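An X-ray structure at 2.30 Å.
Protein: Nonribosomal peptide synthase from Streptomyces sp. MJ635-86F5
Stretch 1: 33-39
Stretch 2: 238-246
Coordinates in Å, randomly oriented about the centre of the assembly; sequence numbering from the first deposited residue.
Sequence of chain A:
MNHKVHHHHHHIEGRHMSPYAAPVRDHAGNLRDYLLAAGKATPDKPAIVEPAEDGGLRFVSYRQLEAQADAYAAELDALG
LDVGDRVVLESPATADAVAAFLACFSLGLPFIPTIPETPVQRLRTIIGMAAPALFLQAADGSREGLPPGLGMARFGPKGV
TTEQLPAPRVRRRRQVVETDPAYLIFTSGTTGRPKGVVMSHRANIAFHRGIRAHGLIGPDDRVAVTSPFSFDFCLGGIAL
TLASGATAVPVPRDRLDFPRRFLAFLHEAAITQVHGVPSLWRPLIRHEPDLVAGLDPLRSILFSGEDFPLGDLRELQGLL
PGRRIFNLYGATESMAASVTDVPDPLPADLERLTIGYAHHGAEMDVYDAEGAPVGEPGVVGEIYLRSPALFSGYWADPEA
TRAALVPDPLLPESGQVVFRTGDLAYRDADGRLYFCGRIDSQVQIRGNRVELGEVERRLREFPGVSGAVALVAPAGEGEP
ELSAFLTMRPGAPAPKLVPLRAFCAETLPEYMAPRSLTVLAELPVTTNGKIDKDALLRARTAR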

# COMPACT_ATOMS: atom_id res chain seq x y z
N ASP A 33 1.53 13.34 7.99
CA ASP A 33 1.22 14.67 7.50
C ASP A 33 0.81 14.59 6.05
O ASP A 33 -0.23 15.13 5.66
N TYR A 34 1.63 13.90 5.25
CA TYR A 34 1.39 13.87 3.82
C TYR A 34 0.02 13.28 3.52
O TYR A 34 -0.71 13.81 2.69
N LEU A 35 -0.34 12.18 4.16
CA LEU A 35 -1.56 11.49 3.79
C LEU A 35 -2.81 12.33 4.11
O LEU A 35 -3.83 12.11 3.51
N LEU A 36 -2.69 13.27 5.05
CA LEU A 36 -3.83 14.02 5.53
C LEU A 36 -3.86 15.46 5.06
O LEU A 36 -4.82 16.13 5.33
N ALA A 37 -2.85 15.88 4.31
CA ALA A 37 -2.79 17.25 3.88
C ALA A 37 -3.96 17.68 3.00
O ALA A 37 -4.64 18.63 3.32
N ALA A 38 -4.27 16.93 1.95
CA ALA A 38 -5.39 17.28 1.07
C ALA A 38 -6.71 17.38 1.81
O ALA A 38 -7.56 18.22 1.48
N GLY A 39 -6.88 16.54 2.81
CA GLY A 39 -8.11 16.52 3.57
C GLY A 39 -8.33 17.74 4.44
O GLY A 39 -9.44 18.01 4.84
N ILE A 238 -5.34 2.61 0.61
CA ILE A 238 -5.97 3.47 1.56
C ILE A 238 -5.19 4.74 1.61
O ILE A 238 -5.79 5.85 1.59
N ALA A 239 -3.87 4.61 1.64
CA ALA A 239 -2.96 5.80 1.74
C ALA A 239 -3.10 6.72 0.57
O ALA A 239 -3.18 7.91 0.72
N LEU A 240 -3.13 6.14 -0.61
CA LEU A 240 -3.21 6.96 -1.79
C LEU A 240 -4.59 7.64 -1.86
O LEU A 240 -4.69 8.77 -2.29
N THR A 241 -5.64 6.92 -1.47
CA THR A 241 -6.97 7.43 -1.49
C THR A 241 -7.07 8.67 -0.57
O THR A 241 -7.61 9.69 -0.97
N LEU A 242 -6.55 8.55 0.65
CA LEU A 242 -6.55 9.63 1.60
C LEU A 242 -5.71 10.78 1.11
O LEU A 242 -6.13 11.95 1.19
N ALA A 243 -4.50 10.46 0.64
CA ALA A 243 -3.59 11.47 0.13
C ALA A 243 -4.24 12.29 -0.98
O ALA A 243 -3.86 13.46 -1.21
N SER A 244 -5.13 11.66 -1.72
CA SER A 244 -5.78 12.32 -2.86
C SER A 244 -7.04 13.03 -2.42
O SER A 244 -7.68 13.70 -3.22
N GLY A 245 -7.38 12.92 -1.14
CA GLY A 245 -8.46 13.67 -0.52
C GLY A 245 -9.77 12.99 -0.78
O GLY A 245 -10.82 13.68 -0.71
N ALA A 246 -9.74 11.69 -1.10
CA ALA A 246 -10.96 10.98 -1.47
C ALA A 246 -11.52 10.20 -0.29
O ALA A 246 -11.21 10.51 0.81

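Two helical segments, more than 200 residues apart in sequence, meet in a small, close contact in which Leu35, Tyr34 and alanine side chains supply the apolar packing and two waters, rather than direct hydrogen bonds, join the backbones. The helix that includes Asp33 and Tyr34 and the helix of 238-243 approach to 7.7 Å between axes, with 51° between their N-to-C directions, and the contact buries 346 Å² summed over both sides. The approach is tightest at Leu35 and Ala243, whose CA atoms lie 4.2 Å apart; the small side chain of Ala243 accompanies this close backbone fit.

Leu35 is the most heavily covered residue. Its CA-to-CB bond points sideways, but chi1 m (-62°) and chi2 t (-170°) bring the end of the side chain nearer the second helix. There Leu35 CD1 lies 3.6 Å from Ala239 CB, and Leu35 CD2 lies 4.0 Å from Ala243 CB, so the branched end spans two alanines one helical turn apart. Leu35 CD2 also comes within 3.6 Å of Ala239 O, a carbonyl already engaged in its own helix by Ala243 N at 2.9 Å. Tyr34, with chi1 t (-173°) and chi2 80°, adds its ring obliquely, with Tyr34 CE2 4.1 Å from Ala243 CB; its hydroxyl is hydrogen-bonded elsewhere in the structure. Leu242 (chi1 m, chi2 t) points toward the first stretch, and Leu242 CB comes within 3.7 Å of Leu35 O.

On the other stretch, Ala38 points its methyl toward the end of the second helix, placing Ala38 CB 3.5 Å from Ala243 O and 4.0 Å from Gly245 CA. Gly245 has positive phi (82°), which by itself favours glycine, and forms part of a Schellman motif: Gly245 N bonds to Leu242 O at 2.8 Å and Ala246 N to Thr241 O at 2.9 Å. The lack of a side chain also suits the contact, since an ideal CB on Gly245 would sit only 3.3 Å from Ala38 CB. Ser244 (chi1 m) points away and turns its hydroxyl back into its own helix, with Ser244 OG donating to Leu240 O at 2.8 Å.

No direct hydrogen bond crosses between the stretches. Leu35 O lies 3.4 Å from Ala243 N, but the angle is poor, and its 3.3 Å approach to Leu242 O pairs two acceptors. Ala243 CA makes a CA-H...O contact with Leu35 O at 3.4 Å. Water 2 links the two acceptors by donating to Leu35 O and to Leu242 O, each 2.6 Å from the water O, and it accepts from Gly39 N at 2.9 Å. Water 1 makes a similar bridge: its O donates to Tyr34 O at 2.9 Å and Ala243 O at 2.7 Å while accepting from Ala38 N at 3.1 Å. Each water thus ties a carbonyl and an amide of the first stretch, four residues apart, to a carbonyl near the end of the second helix.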

# COMPACT_ATOMS: atom_id res chain seq x y z
CB ASP A 33 2.39 15.63 7.68
CG ASP A 33 2.88 15.69 9.13
OD1 ASP A 33 2.06 15.62 10.07
OD2 ASP A 33 4.10 15.82 9.34
CB TYR A 34 2.52 13.16 3.01
CG TYR A 34 2.28 13.32 1.53
CD1 TYR A 34 2.62 14.49 0.88
CD2 TYR A 34 1.64 12.32 0.79
CE1 TYR A 34 2.38 14.65 -0.48
CE2 TYR A 34 1.41 12.45 -0.59
CZ TYR A 34 1.76 13.63 -1.21
OH TYR A 34 1.53 13.80 -2.55
CB LEU A 35 -1.68 10.13 4.45
CG LEU A 35 -0.59 9.10 4.09
CD1 LEU A 35 -0.98 7.74 4.64
CD2 LEU A 35 -0.34 9.00 2.61
CB LEU A 36 -3.89 13.99 7.08
CG LEU A 36 -4.31 12.61 7.54
CD1 LEU A 36 -4.02 12.48 8.98
CD2 LEU A 36 -5.78 12.37 7.33
CB ALA A 37 -1.48 17.53 3.17
CB ALA A 38 -5.53 16.29 -0.08
CB ILE A 238 -6.02 2.85 2.94
CG1 ILE A 238 -7.02 1.69 2.95
CG2 ILE A 238 -6.43 3.87 4.00
CD1 ILE A 238 -7.06 0.96 4.28
CB ALA A 239 -1.51 5.39 1.90
CB LEU A 240 -2.95 6.12 -3.02
CG LEU A 240 -3.16 6.86 -4.35
CD1 LEU A 240 -2.18 8.01 -4.52
CD2 LEU A 240 -3.10 5.90 -5.51
CB THR A 241 -7.97 6.36 -1.05
OG1 THR A 241 -7.99 5.27 -1.99
CG2 THR A 241 -9.41 6.98 -0.91
CB LEU A 242 -6.03 9.16 2.97
CG LEU A 242 -6.90 8.19 3.75
CD1 LEU A 242 -6.19 7.71 4.96
CD2 LEU A 242 -8.19 8.88 4.17
CB ALA A 243 -2.30 10.84 -0.37
CB SER A 244 -6.15 11.31 -3.93
OG SER A 244 -5.03 10.59 -4.39
CB ALA A 246 -10.68 10.04 -2.68
O HOH W 1 -2.44 14.84 0.67
O HOH W 2 -5.66 13.89 2.83